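Side-chain contacts in catechol 1,2 dioxygenase (Acinetobacter radioresistens, PDB 2XSU), which probably catalyses the iron(III)-dependent ring cleavage of catechol by dioxygen to cis,cis-muconate, an early step of the beta-ketoadipate pathway: residues D29-I32 and Q33-V37; V16-M19 and N20-A24; V57-G60 and L61-L64; E83-L86 and D87-D91; E92-K96 and A97-G101. The protein carries 1 engineered substitution. All coordinates share one frame; numbering follows the deposited sequence.

In the fold
All five contacts are local, so none closes a long loop. They follow one another along the chain, and none nests in or crosses another. Contact 2 comes first, at the end of helix 9-20. Contact 1 opens helix 30-49 and touches contact 2, where Val-37 packs on Val-21. Contact 3 lies on the next helix, 54-69, about 23 Å from contact 1 between centres. Contacts 4 and 5 share helix 82-96: contact 4 spans roughly its first two-thirds, starting at the end nearer the iron, and contact 5 its C-terminal end. Contacts 1 and 3 face bound phospholipids. Every contact reaches the second subunit, so the helical N-terminal part lies at the dimer interface.

Contact 1 (D29-I32 and Q33-V37). With PIE (1,2-diacyl-sn-glycero-3-phosphoinositol), chain C.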
# COMPACT_ATOMS: atom_id res chain seq x y z
N ASP A 29 -2.58 21.19 2.24
CA ASP A 29 -3.89 20.68 1.83
C ASP A 29 -4.55 20.23 3.13
O ASP A 29 -4.14 19.23 3.73
CB ASP A 29 -3.76 19.51 0.84
CG ASP A 29 -5.11 19.03 0.30
OD1 ASP A 29 -5.95 18.57 1.09
OD2 ASP A 29 -5.33 19.11 -0.93
N GLU A 30 -5.55 20.98 3.57
CA GLU A 30 -6.11 20.76 4.90
C GLU A 30 -6.78 19.38 5.05
O GLU A 30 -6.68 18.76 6.12
CB GLU A 30 -7.05 21.90 5.31
CG GLU A 30 -6.28 23.23 5.41
CD GLU A 30 -7.05 24.36 6.08
OE1 GLU A 30 -7.90 24.07 6.96
OE2 GLU A 30 -6.78 25.53 5.74
N ARG A 31 -7.45 18.92 3.98
CA ARG A 31 -8.15 17.62 4.00
C ARG A 31 -7.15 16.46 4.09
O ARG A 31 -7.32 15.53 4.92
CB ARG A 31 -9.05 17.45 2.77
CG ARG A 31 -9.80 16.09 2.73
CD ARG A 31 -10.67 15.87 3.96
NE ARG A 31 -11.66 14.81 3.69
CZ ARG A 31 -12.53 14.32 4.57
NH1 ARG A 31 -12.56 14.73 5.85
NH2 ARG A 31 -13.39 13.39 4.13
N ILE A 32 -6.09 16.55 3.29
CA ILE A 32 -5.06 15.49 3.31
C ILE A 32 -4.38 15.48 4.69
O ILE A 32 -4.18 14.42 5.28
CB ILE A 32 -4.06 15.65 2.15
CG1 ILE A 32 -4.75 15.34 0.82
CG2 ILE A 32 -2.87 14.71 2.33
CD1 ILE A 32 -3.94 15.65 -0.42
N GLN A 33 -4.04 16.67 5.22
CA GLN A 33 -3.48 16.73 6.57
C GLN A 33 -4.39 16.07 7.62
O GLN A 33 -3.96 15.25 8.41
CB GLN A 33 -3.14 18.17 6.94
CG GLN A 33 -2.42 18.29 8.29
CD GLN A 33 -2.35 19.75 8.75
OE1 GLN A 33 -3.37 20.30 9.18
NE2 GLN A 33 -1.17 20.37 8.64
N GLN A 34 -5.68 16.43 7.61
CA GLN A 34 -6.67 15.85 8.52
C GLN A 34 -6.70 14.31 8.45
O GLN A 34 -6.67 13.64 9.48
CB GLN A 34 -8.06 16.41 8.14
CG GLN A 34 -9.16 15.91 9.03
CD GLN A 34 -10.56 16.19 8.48
OE1 GLN A 34 -10.75 16.47 7.30
NE2 GLN A 34 -11.54 16.09 9.36
N VAL A 35 -6.78 13.76 7.24
CA VAL A 35 -6.88 12.32 7.06
C VAL A 35 -5.58 11.59 7.50
O VAL A 35 -5.65 10.60 8.24
CB VAL A 35 -7.28 11.93 5.60
CG1 VAL A 35 -7.18 10.39 5.39
CG2 VAL A 35 -8.66 12.50 5.23
N VAL A 36 -4.43 12.13 7.11
CA VAL A 36 -3.14 11.54 7.52
C VAL A 36 -2.98 11.52 9.05
O VAL A 36 -2.59 10.48 9.63
CB VAL A 36 -1.97 12.27 6.82
CG1 VAL A 36 -0.62 11.90 7.46
CG2 VAL A 36 -2.03 11.98 5.30
N VAL A 37 -3.29 12.63 9.71
CA VAL A 37 -3.17 12.71 11.16
C VAL A 37 -4.07 11.67 11.85
O VAL A 37 -3.66 11.00 12.79
CB VAL A 37 -3.46 14.15 11.64
CG1 VAL A 37 -3.63 14.21 13.15
CG2 VAL A 37 -2.33 15.05 11.20
P PIE C . -0.41 13.32 -5.60
O11 PIE C . -1.49 14.03 -6.27
O12 PIE C . -0.73 13.04 -3.97
O13 PIE C . 0.87 14.50 -5.57
O14 PIE C . 0.29 12.22 -6.26
C1 PIE C . -2.17 14.77 -5.10
C2 PIE C . -3.29 13.77 -4.75
C3 PIE C . -3.06 13.40 -3.28
O31 PIE C . -3.40 12.03 -2.97
O32 PIE C . -1.63 11.54 -1.67
C31 PIE C . -2.85 11.65 -1.78
C32 PIE C . -3.76 11.34 -0.59
C33 PIE C . -3.61 9.89 -0.14
C34 PIE C . -2.72 9.79 1.10
C35 PIE C . -3.26 8.73 2.05
C36 PIE C . -2.13 7.89 2.66
C37 PIE C . -1.80 8.40 4.06
C38 PIE C . -1.24 7.27 4.92
C39 PIE C . -1.55 7.48 6.27
C40 PIE C . -1.58 6.45 7.21
C41 PIE C . -1.30 5.13 6.90
C42 PIE C . 0.07 4.72 7.45
O21 PIE C . -4.67 14.26 -5.01
O22 PIE C . -4.55 16.44 -4.38
C21 PIE C . -5.14 15.36 -4.31
C22 PIE C . -6.45 15.31 -3.50
C23 PIE C . -6.80 14.01 -2.79
C24 PIE C . -8.15 14.14 -2.06
C25 PIE C . -8.01 13.88 -0.56
C26 PIE C . -7.74 12.40 -0.28
C27 PIE C . -7.70 12.12 1.21
C28 PIE C . -6.95 10.81 1.50
C29 PIE C . -7.92 9.63 1.59
C47 PIE C . -7.24 8.37 2.12
C48 PIE C . -8.24 7.22 2.17
C49 PIE C . -7.81 6.14 3.16
C50 PIE C . -8.06 4.73 2.61
C51 PIE C . -6.80 4.10 1.99
C1' PIE C . 2.07 11.63 -9.43
C2' PIE C . 0.90 11.64 -10.37
C3' PIE C . -0.06 12.76 -9.93
C4' PIE C . -0.48 12.59 -8.53
C5' PIE C . 0.72 12.51 -7.58
C6' PIE C . 1.65 11.34 -8.00
O1' PIE C . 2.96 10.55 -9.79
O2' PIE C . 1.29 11.89 -11.71
O3' PIE C . -1.21 12.80 -10.78
O4' PIE C . -1.76 12.32 -7.98
O6' PIE C . 2.80 11.32 -7.15
C52 PIE C . -5.58 4.09 2.93
C53 PIE C . -5.61 2.90 3.89
C54 PIE C . -5.43 1.57 3.14
C55 PIE C . -4.50 0.63 3.91
C43 PIE C . 1.19 4.88 6.40
C44 PIE C . 2.09 3.65 6.32
C45 PIE C . 3.56 4.06 6.33
C46 PIE C . 4.23 3.68 5.02
O HOH W 1 -6.23 19.89 8.58
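The Arg-31 guanidinium carries Val-35 CG2 over one face, toward the rim. At its edge, in plane, sits Gln-34 OE1. Arg-31 NH1 donates to Gln-34 OE1 at 2.9 Å, and the bond is fairly straight. The two flat groups are turned 55° apart. NH1 stands above the carbonyl plane of the amide, not on a lone pair. A bend at chi2 (58°) carries the arginine chain forward along the helix to this amide. Arg-31 NH2 goes to the second subunit, with a salt bridge to Glu-56 and a hydrogen bond to Leu-50 O.

Asp-29 is the N-cap. Its OD1 accepts from Ile-32 N at 3.0 Å, on the anti side and tilted out of the carboxylate plane. A water links Glu-30 O and Gln-33 OE1 and donates to both.

Another side of the helix is apolar. Ile-32 CG2 lies 4.1 Å from Val-36 CG2. The same residues meet the phospholipid: Ile-32 CD1 is 3.7 Å from its C3, and Val-36 CG2 is 3.8 Å from its C37. Val-35 CG1 also reaches an acyl chain, at C47, 3.8 Å away.

The first two turns of helix 30-49 thus lie between lipid and protein. Gln-33 packs on Val-21 and Val-28 in the loop after helix 9-20, while Ile-32 packs on Lys-215 of the second subunit.

Contact 2 (V16-M19 and N20-A24)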
# COMPACT_ATOMS: atom_id res chain seq x y z
N VAL A 16 2.33 12.47 16.73
CA VAL A 16 1.88 12.62 15.34
C VAL A 16 1.85 14.10 14.92
O VAL A 16 2.28 14.44 13.80
CB VAL A 16 0.50 11.94 15.12
CG1 VAL A 16 -0.05 12.27 13.72
CG2 VAL A 16 0.65 10.44 15.21
N LYS A 17 1.38 14.97 15.83
CA LYS A 17 1.34 16.41 15.58
C LYS A 17 2.75 16.98 15.41
O LYS A 17 3.01 17.75 14.47
CB LYS A 17 0.57 17.14 16.69
CG LYS A 17 0.47 18.64 16.48
CD LYS A 17 -0.36 19.28 17.58
CE LYS A 17 -0.47 20.78 17.35
NZ LYS A 17 0.76 21.47 17.80
N GLN A 18 3.65 16.60 16.31
CA GLN A 18 5.03 17.10 16.26
C GLN A 18 5.70 16.76 14.94
O GLN A 18 6.41 17.59 14.36
CB GLN A 18 5.83 16.49 17.39
CG GLN A 18 5.50 17.10 18.73
CD GLN A 18 6.01 16.27 19.89
OE1 GLN A 18 6.95 15.48 19.74
NE2 GLN A 18 5.40 16.46 21.06
N MET A 19 5.45 15.53 14.46
CA MET A 19 6.11 15.05 13.24
C MET A 19 5.45 15.52 11.94
O MET A 19 6.15 15.78 10.94
CB MET A 19 6.24 13.52 13.29
CG MET A 19 7.10 13.03 14.47
SD MET A 19 7.44 11.25 14.49
CE MET A 19 5.77 10.61 14.66
N ASN A 20 4.13 15.66 11.94
CA ASN A 20 3.40 15.82 10.67
C ASN A 20 2.68 17.16 10.48
O ASN A 20 2.26 17.49 9.36
CB ASN A 20 2.43 14.65 10.45
CG ASN A 20 3.17 13.36 10.13
OD1 ASN A 20 3.70 13.20 9.04
ND2 ASN A 20 3.26 12.46 11.12
N VAL A 21 2.58 17.92 11.57
CA VAL A 21 1.83 19.19 11.57
C VAL A 21 2.74 20.37 11.93
O VAL A 21 2.82 21.34 11.15
CB VAL A 21 0.63 19.12 12.54
CG1 VAL A 21 -0.08 20.47 12.62
CG2 VAL A 21 -0.35 18.03 12.11
N ASP A 22 3.46 20.25 13.05
CA ASP A 22 4.41 21.29 13.50
C ASP A 22 5.50 21.57 12.47
O ASP A 22 6.03 22.70 12.42
CB ASP A 22 5.06 20.95 14.85
CG ASP A 22 4.05 20.88 16.01
OD1 ASP A 22 2.87 21.26 15.81
OD2 ASP A 22 4.45 20.42 17.10
N THR A 23 5.86 20.54 11.69
CA THR A 23 6.86 20.65 10.63
C THR A 23 6.38 21.32 9.34
O THR A 23 7.20 21.59 8.44
CB THR A 23 7.36 19.25 10.27
OG1 THR A 23 6.22 18.43 10.05
CG2 THR A 23 8.21 18.65 11.42
N ALA A 24 5.08 21.60 9.23
CA ALA A 24 4.51 22.24 8.03
C ALA A 24 4.98 23.69 7.89
O ALA A 24 5.01 24.45 8.88
CB ALA A 24 2.97 22.18 8.08
O HOH W 2 3.35 20.35 19.35
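Lys-17 and Asp-22 form the one salt bridge of the contact. Lys-17 NZ meets Asp-22 OD1 at 2.9 Å, on the syn lone pair of that oxygen. The lysine chain runs straight until its last torsion (chi4 -80°), which turns the ammonium onto the carboxylate. The two side chains cross at about a right angle. A water donates to Asp-22 OD2 and accepts a weak bond from Lys-17 NZ. It adds a second, weaker link to the pair, at an exposed position.

Two hydrogen bonds come from other side chains. Thr-23 OG1 donates to Met-19 O at 2.8 Å. It stands above the carbonyl plane, away from the lone pairs. Asn-20 ND2 gives only a weak bond to Val-16 O; its stronger partner is Leu-80 O of the second subunit.

Backbone bonds finish the turn. Lys-17 O accepts from both Val-21 N and Asp-22 N, each at 2.9 Å, from opposite faces of its plane. Ala-24 N returns to Val-21 O in a type I turn.

Other packing is modest. The aliphatic part of Lys-17 passes Val-21, with Lys-17 CG 4.0 Å from Val-21 CB. Gln-18 lies alongside Asp-22, pointing the same way, and Gln-18 CG is 3.8 Å from Asp-22 OD2. Val-16 and Met-19 pack on Phe-44 of helix 30-49.

The bond from Asp-22 N back to Lys-17 O, five residues earlier, is that of a pi-turn, here at the C-terminal end of helix 9-20.

Contact 3 (V57-G60 and L61-L64). With PIE (1,2-diacyl-sn-glycero-3-phosphoinositol), chain B.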
# COMPACT_ATOMS: atom_id res chain seq x y z
N VAL A 57 5.25 -5.05 11.46
CA VAL A 57 5.00 -3.86 10.68
C VAL A 57 5.69 -3.95 9.31
O VAL A 57 5.08 -3.69 8.27
CB VAL A 57 5.46 -2.58 11.44
CG1 VAL A 57 5.35 -1.34 10.57
CG2 VAL A 57 4.64 -2.40 12.71
N TRP A 58 6.96 -4.36 9.29
CA TRP A 58 7.68 -4.48 8.02
C TRP A 58 7.03 -5.53 7.12
O TRP A 58 6.90 -5.30 5.94
CB TRP A 58 9.17 -4.78 8.23
CG TRP A 58 9.90 -3.67 8.95
CD1 TRP A 58 10.68 -3.81 10.06
CD2 TRP A 58 9.89 -2.27 8.64
NE1 TRP A 58 11.15 -2.59 10.47
CE2 TRP A 58 10.71 -1.63 9.60
CE3 TRP A 58 9.29 -1.49 7.63
CZ2 TRP A 58 10.94 -0.24 9.60
CZ3 TRP A 58 9.53 -0.11 7.62
CH2 TRP A 58 10.36 0.50 8.61
N LYS A 59 6.56 -6.63 7.70
CA LYS A 59 5.86 -7.63 6.88
C LYS A 59 4.60 -7.04 6.26
O LYS A 59 4.29 -7.32 5.09
CB LYS A 59 5.55 -8.90 7.69
CG LYS A 59 6.81 -9.75 7.85
CD LYS A 59 6.63 -11.01 8.69
CE LYS A 59 7.97 -11.81 8.77
NZ LYS A 59 8.87 -11.43 9.92
N GLY A 60 3.87 -6.23 7.02
CA GLY A 60 2.65 -5.57 6.48
C GLY A 60 2.98 -4.61 5.34
O GLY A 60 2.30 -4.59 4.31
N LEU A 61 4.03 -3.80 5.51
CA LEU A 61 4.44 -2.85 4.45
C LEU A 61 4.98 -3.58 3.21
O LEU A 61 4.72 -3.16 2.07
CB LEU A 61 5.46 -1.85 5.00
CG LEU A 61 4.90 -0.82 5.96
CD1 LEU A 61 6.05 0.10 6.34
CD2 LEU A 61 3.76 0.01 5.34
N GLU A 62 5.70 -4.68 3.42
CA GLU A 62 6.18 -5.50 2.31
C GLU A 62 5.00 -6.12 1.54
O GLU A 62 5.01 -6.13 0.29
CB GLU A 62 7.16 -6.55 2.82
CG GLU A 62 8.51 -5.90 3.24
CD GLU A 62 9.27 -6.65 4.32
OE1 GLU A 62 8.97 -7.84 4.57
OE2 GLU A 62 10.19 -6.03 4.92
N TYR A 63 4.01 -6.59 2.28
CA TYR A 63 2.77 -7.10 1.66
C TYR A 63 2.09 -6.01 0.81
O TYR A 63 1.76 -6.28 -0.37
CB TYR A 63 1.79 -7.61 2.71
CG TYR A 63 0.49 -8.07 2.07
CD1 TYR A 63 0.40 -9.31 1.45
CD2 TYR A 63 -0.63 -7.22 2.07
CE1 TYR A 63 -0.79 -9.71 0.81
CE2 TYR A 63 -1.81 -7.61 1.43
CZ TYR A 63 -1.87 -8.86 0.81
OH TYR A 63 -3.05 -9.22 0.19
N LEU A 64 1.90 -4.82 1.38
CA LEU A 64 1.27 -3.72 0.63
C LEU A 64 2.07 -3.33 -0.60
O LEU A 64 1.47 -3.07 -1.65
CB LEU A 64 0.97 -2.50 1.52
CG LEU A 64 -0.11 -2.80 2.58
CD1 LEU A 64 -0.29 -1.61 3.48
CD2 LEU A 64 -1.48 -3.19 1.95
P PIE B . 2.26 -14.08 2.35
O11 PIE B . 3.25 -14.75 3.18
O12 PIE B . 1.14 -13.21 3.25
O13 PIE B . 1.33 -15.41 1.71
O14 PIE B . 2.64 -13.43 1.10
C1 PIE B . 2.50 -14.91 4.52
C2 PIE B . 3.00 -13.65 5.27
C3 PIE B . 1.73 -12.85 5.61
O31 PIE B . 1.92 -11.42 5.56
O32 PIE B . 0.01 -10.87 4.53
C31 PIE B . 0.73 -10.77 5.52
C32 PIE B . 0.29 -9.91 6.70
C33 PIE B . 0.11 -8.45 6.28
C34 PIE B . -1.36 -8.11 6.07
C35 PIE B . -1.66 -6.70 6.59
C36 PIE B . -2.59 -5.94 5.64
C37 PIE B . -4.02 -6.00 6.17
C38 PIE B . -4.81 -4.77 5.72
C39 PIE B . -5.80 -4.45 6.65
C40 PIE B . -6.36 -3.18 6.75
C41 PIE B . -6.00 -2.12 5.92
C42 PIE B . -7.10 -1.82 4.90
O21 PIE B . 3.85 -13.92 6.46
O22 PIE B . 2.84 -15.74 7.38
C21 PIE B . 3.31 -14.61 7.53
C22 PIE B . 3.34 -14.03 8.95
C23 PIE B . 3.19 -12.52 9.13
C24 PIE B . 3.28 -12.13 10.61
C25 PIE B . 2.02 -11.41 11.08
C26 PIE B . 1.94 -10.01 10.48
C27 PIE B . 0.74 -9.24 11.03
C28 PIE B . 0.36 -8.09 10.09
C29 PIE B . 1.02 -6.79 10.54
C47 PIE B . 0.46 -5.58 9.78
C48 PIE B . 1.18 -4.31 10.24
C49 PIE B . 0.35 -3.06 9.95
C50 PIE B . 1.20 -1.90 9.44
C51 PIE B . 1.17 -1.78 7.90
C1' PIE B . 4.44 -14.31 -2.00
C2' PIE B . 5.83 -14.42 -1.45
C3' PIE B . 5.75 -15.11 -0.08
C4' PIE B . 4.85 -14.39 0.84
C5' PIE B . 3.45 -14.23 0.25
C6' PIE B . 3.53 -13.47 -1.10
O1' PIE B . 4.46 -13.61 -3.26
O2' PIE B . 6.68 -15.18 -2.29
O3' PIE B . 7.06 -15.21 0.50
O4' PIE B . 5.13 -13.72 2.05
O6' PIE B . 2.22 -13.39 -1.68
C52 PIE B . -0.25 -1.68 7.32
C53 PIE B . -0.80 -0.26 7.37
C54 PIE B . -0.02 0.68 6.43
C55 PIE B . -0.96 1.62 5.69
C43 PIE B . -6.86 -2.54 3.56
C44 PIE B . -7.03 -1.61 2.36
C45 PIE B . -7.90 -2.27 1.29
C46 PIE B . -7.10 -2.50 0.02
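Trp-58 and Leu-61 meet at a slant. Leu-61 CD1 lies 3.7 Å from Trp-58 CZ3, at the six-membered end of the indole. The other branch of the leucine faces the lipid: Leu-61 CD2 is 4.0 Å from C54 of an acyl chain. One side chain therefore joins a ring and a fatty tail. The indole also makes a cation-pi contact with Arg-307 of the second subunit.

Glu-62 lies back over the turn before it. Its CD comes within 3.2 Å of Trp-58 O, and its OE2 is 3.7 Å from Trp-58 CB. The carboxylate is held from outside, since OE2 accepts from Arg-308 N of the second subunit. Lys-59 NZ does not meet the Glu-62 carboxylate; it forms a salt bridge with Glu-306 of that subunit. The lysine's aliphatic part lies against the lipid, with Lys-59 CD 3.8 Å from C23.

These residues belong to helix 54-69, which forms part of the phospholipid pocket in the helical N-terminal part of this intradiol dioxygenase. Backbone bonds of the usual alpha-helical kind join the two segments.

Gly-60 has no side chain, so an acyl chain comes close to the bare helix: Gly-60 CA is 3.8 Å from C33. Tyr-63 swings its ring across to the lipid, with CG anti to the backbone N (chi1 177°). Tyr-63 CD1 then sits 3.5 Å from the ester carbonyl oxygen O32, and the approach is oblique. The phenol OH is bonded to Thr-208 O. Leu-64 CD1 touches C54 at 3.7 Å, beside Leu-61, and the leucine also packs on Leu-73 of helix 73-80.

Contact 4 (E83-L86 and D87-D91); sequences EHYL and DLRAD
Asp-87 is joined to the turn before it through two waters. Water 3 donates to Asp-87 OD1 and Glu-83 O. Water 4 donates to Asp-87 OD2 at 2.7 Å and also bonds to His-84 ND1, at the edge of the imidazole and in its plane.

Leu-88 comes next and covers a face of the same imidazole. Its CG makes a CH-pi contact, 4.0 Å from the His-84 ring centroid and 24° off the normal. Leu-88 CD2 is 3.6 Å from His-84 CE1. The histidine is thus held at an edge by water and over a face by leucine.

Arg-89 CG lies over one face of the Tyr-85 ring, toward its rim, and Arg-89 CD is 3.9 Å from Tyr-85 CE2. A bend at chi3 (88°) turns the guanidinium out to Glu-48 and Asp-51 of the second subunit. Phe-44 of that subunit stacks on Tyr-85.

Ala-90 N donates to Leu-86 O at 3.0 Å. Asp-91 forms salt bridges with Arg-105 and Arg-259.

These are i to i+3 and i to i+4 contacts along an alpha helix. Helix 82-96 runs at the dimer interface, and the side chain of Glu-83 is about 9 Å from the bound iron.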
# COMPACT_ATOMS: atom_id res chain seq x y z
N GLU A 83 -14.88 -2.23 -0.35
CA GLU A 83 -15.62 -1.72 -1.51
C GLU A 83 -17.14 -1.81 -1.26
O GLU A 83 -17.87 -0.84 -1.48
CB GLU A 83 -15.19 -2.51 -2.77
CG GLU A 83 -15.71 -1.85 -4.04
CD GLU A 83 -15.12 -2.48 -5.32
OE1 GLU A 83 -14.45 -3.53 -5.22
OE2 GLU A 83 -15.33 -1.88 -6.41
N HIS A 84 -17.59 -2.94 -0.74
CA HIS A 84 -19.00 -3.07 -0.36
C HIS A 84 -19.41 -2.05 0.72
O HIS A 84 -20.51 -1.50 0.65
CB HIS A 84 -19.27 -4.52 0.10
CG HIS A 84 -20.61 -4.73 0.70
ND1 HIS A 84 -21.79 -4.51 0.00
CD2 HIS A 84 -20.97 -5.19 1.92
CE1 HIS A 84 -22.81 -4.79 0.79
NE2 HIS A 84 -22.35 -5.23 1.95
N TYR A 85 -18.56 -1.83 1.72
CA TYR A 85 -18.84 -0.86 2.80
C TYR A 85 -19.12 0.52 2.21
O TYR A 85 -20.01 1.23 2.69
CB TYR A 85 -17.64 -0.81 3.76
CG TYR A 85 -17.92 0.01 5.02
CD1 TYR A 85 -18.89 -0.41 5.93
CD2 TYR A 85 -17.20 1.18 5.29
CE1 TYR A 85 -19.17 0.33 7.08
CE2 TYR A 85 -17.48 1.94 6.45
CZ TYR A 85 -18.46 1.47 7.33
OH TYR A 85 -18.79 2.15 8.50
N LEU A 86 -18.39 0.91 1.17
CA LEU A 86 -18.60 2.22 0.57
C LEU A 86 -20.01 2.31 0.01
O LEU A 86 -20.66 3.35 0.13
CB LEU A 86 -17.57 2.52 -0.52
CG LEU A 86 -16.09 2.52 -0.14
CD1 LEU A 86 -15.24 2.81 -1.38
CD2 LEU A 86 -15.86 3.55 0.95
N ASP A 87 -20.50 1.22 -0.59
CA ASP A 87 -21.90 1.16 -1.07
C ASP A 87 -22.90 1.20 0.09
O ASP A 87 -23.97 1.86 -0.03
CB ASP A 87 -22.16 -0.10 -1.90
CG ASP A 87 -21.49 -0.08 -3.25
OD1 ASP A 87 -20.99 0.99 -3.72
OD2 ASP A 87 -21.39 -1.20 -3.82
N LEU A 88 -22.62 0.49 1.18
CA LEU A 88 -23.51 0.55 2.37
C LEU A 88 -23.65 2.01 2.83
O LEU A 88 -24.77 2.47 3.11
CB LEU A 88 -23.00 -0.33 3.52
CG LEU A 88 -23.04 -1.84 3.29
CD1 LEU A 88 -22.49 -2.55 4.51
CD2 LEU A 88 -24.44 -2.36 2.96
N ARG A 89 -22.54 2.74 2.88
CA ARG A 89 -22.57 4.16 3.22
C ARG A 89 -23.36 5.00 2.21
O ARG A 89 -24.15 5.86 2.61
CB ARG A 89 -21.16 4.72 3.40
CG ARG A 89 -20.52 4.21 4.67
CD ARG A 89 -19.27 5.04 5.02
NE ARG A 89 -19.68 6.21 5.86
CZ ARG A 89 -19.47 7.49 5.56
NH1 ARG A 89 -18.85 7.89 4.45
NH2 ARG A 89 -19.91 8.42 6.39
N ALA A 90 -23.19 4.73 0.92
CA ALA A 90 -23.86 5.51 -0.09
C ALA A 90 -25.37 5.27 0.01
O ALA A 90 -26.16 6.21 -0.16
CB ALA A 90 -23.34 5.16 -1.47
N ASP A 91 -25.76 4.02 0.27
CA ASP A 91 -27.18 3.68 0.41
C ASP A 91 -27.79 4.42 1.61
O ASP A 91 -28.93 4.90 1.52
CB ASP A 91 -27.40 2.16 0.59
CG ASP A 91 -27.34 1.39 -0.73
OD1 ASP A 91 -27.36 1.99 -1.81
OD2 ASP A 91 -27.30 0.14 -0.65
O HOH W 3 -18.26 0.69 -3.86
O HOH W 4 -22.34 -3.50 -2.65

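Contact 5 (E92-K96 and A97-G101); sequences EADAK and AGITG
Gly-98 leaves the helix with a positive phi (75°) and bonds back into its last turn. Gly-98 N donates to Ala-95 O at 3.0 Å, from well above the carbonyl plane and not on a lone pair. Ile-99 N donates to Asp-94 O, also at 3.0 Å. Ala-97 N adds only weak bonds, to Ala-93 O and Asp-94 O.

Ile-99 then folds across Asp-94. Its CD1 lies 3.9 Å from Asp-94 OD1, and its CB is 4.1 Å from Asp-94 CB. With CG1 beside the backbone N (chi1 -57°), the ethyl branch reaches the carboxylate. This meeting is contact only; the charge of Asp-94 is met by salt bridges to Arg-105 and Arg-236. Ile-99 also packs on Arg-236, Ala-300 and Pro-301.

Ala-97 CB tucks in near the helix end, 3.5 Å from Asp-94 O, and packs on Pro-301. Lys-96 stretches outward, and its NZ bonds to His-6 of the second subunit, in what is evidently its N-terminal histidine tag.

The two bonds and the glycine in a left-handed conformation make a Schellman motif, a classic C-terminal cap of an alpha helix. Here it ends helix 82-96 and sends the chain toward strand 113-114.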
# COMPACT_ATOMS: atom_id res chain seq x y z
N GLU A 92 -27.04 4.51 2.71
CA GLU A 92 -27.56 5.20 3.91
C GLU A 92 -27.64 6.70 3.70
O GLU A 92 -28.63 7.34 4.16
CB GLU A 92 -26.73 4.84 5.15
CG GLU A 92 -27.37 5.32 6.46
CD GLU A 92 -28.53 4.44 6.98
OE1 GLU A 92 -28.96 3.48 6.30
OE2 GLU A 92 -29.02 4.73 8.09
N ALA A 93 -26.64 7.29 3.03
CA ALA A 93 -26.72 8.71 2.63
C ALA A 93 -27.94 8.98 1.75
O ALA A 93 -28.63 10.01 1.93
CB ALA A 93 -25.44 9.15 1.92
N ASP A 94 -28.24 8.07 0.81
CA ASP A 94 -29.39 8.25 -0.08
C ASP A 94 -30.69 8.14 0.68
O ASP A 94 -31.61 8.94 0.46
CB ASP A 94 -29.39 7.23 -1.22
CG ASP A 94 -28.40 7.57 -2.34
OD1 ASP A 94 -27.72 8.63 -2.36
OD2 ASP A 94 -28.27 6.69 -3.21
N ALA A 95 -30.75 7.20 1.62
CA ALA A 95 -31.95 7.06 2.47
C ALA A 95 -32.21 8.35 3.24
O ALA A 95 -33.37 8.82 3.33
CB ALA A 95 -31.84 5.88 3.44
N LYS A 96 -31.15 8.93 3.81
CA LYS A 96 -31.30 10.16 4.61
C LYS A 96 -31.68 11.36 3.72
O LYS A 96 -32.21 12.37 4.21
CB LYS A 96 -30.04 10.44 5.42
CG LYS A 96 -29.92 9.50 6.63
CD LYS A 96 -28.53 9.50 7.26
CE LYS A 96 -28.43 8.45 8.37
NZ LYS A 96 -27.04 8.41 8.94
N ALA A 97 -31.43 11.24 2.42
CA ALA A 97 -31.89 12.25 1.45
C ALA A 97 -33.31 12.03 0.94
O ALA A 97 -33.84 12.86 0.18
CB ALA A 97 -30.88 12.32 0.27
N GLY A 98 -33.94 10.93 1.33
CA GLY A 98 -35.26 10.56 0.82
C GLY A 98 -35.25 10.03 -0.60
O GLY A 98 -36.32 9.83 -1.20
N ILE A 99 -34.05 9.75 -1.12
CA ILE A 99 -33.92 9.14 -2.44
C ILE A 99 -34.26 7.69 -2.29
O ILE A 99 -33.56 6.93 -1.59
CB ILE A 99 -32.50 9.27 -3.03
CG1 ILE A 99 -32.09 10.73 -3.10
CG2 ILE A 99 -32.43 8.57 -4.40
CD1 ILE A 99 -30.65 10.93 -3.42
N THR A 100 -35.37 7.32 -2.90
CA THR A 100 -35.82 5.95 -2.94
C THR A 100 -36.06 5.55 -4.41
O THR A 100 -36.10 6.40 -5.32
CB THR A 100 -37.15 5.76 -2.17
OG1 THR A 100 -38.21 6.44 -2.86
CG2 THR A 100 -37.06 6.26 -0.72
N GLY A 101 -36.24 4.25 -4.60
CA GLY A 101 -36.48 3.71 -5.91
C GLY A 101 -35.18 3.56 -6.67
O GLY A 101 -34.09 3.90 -6.20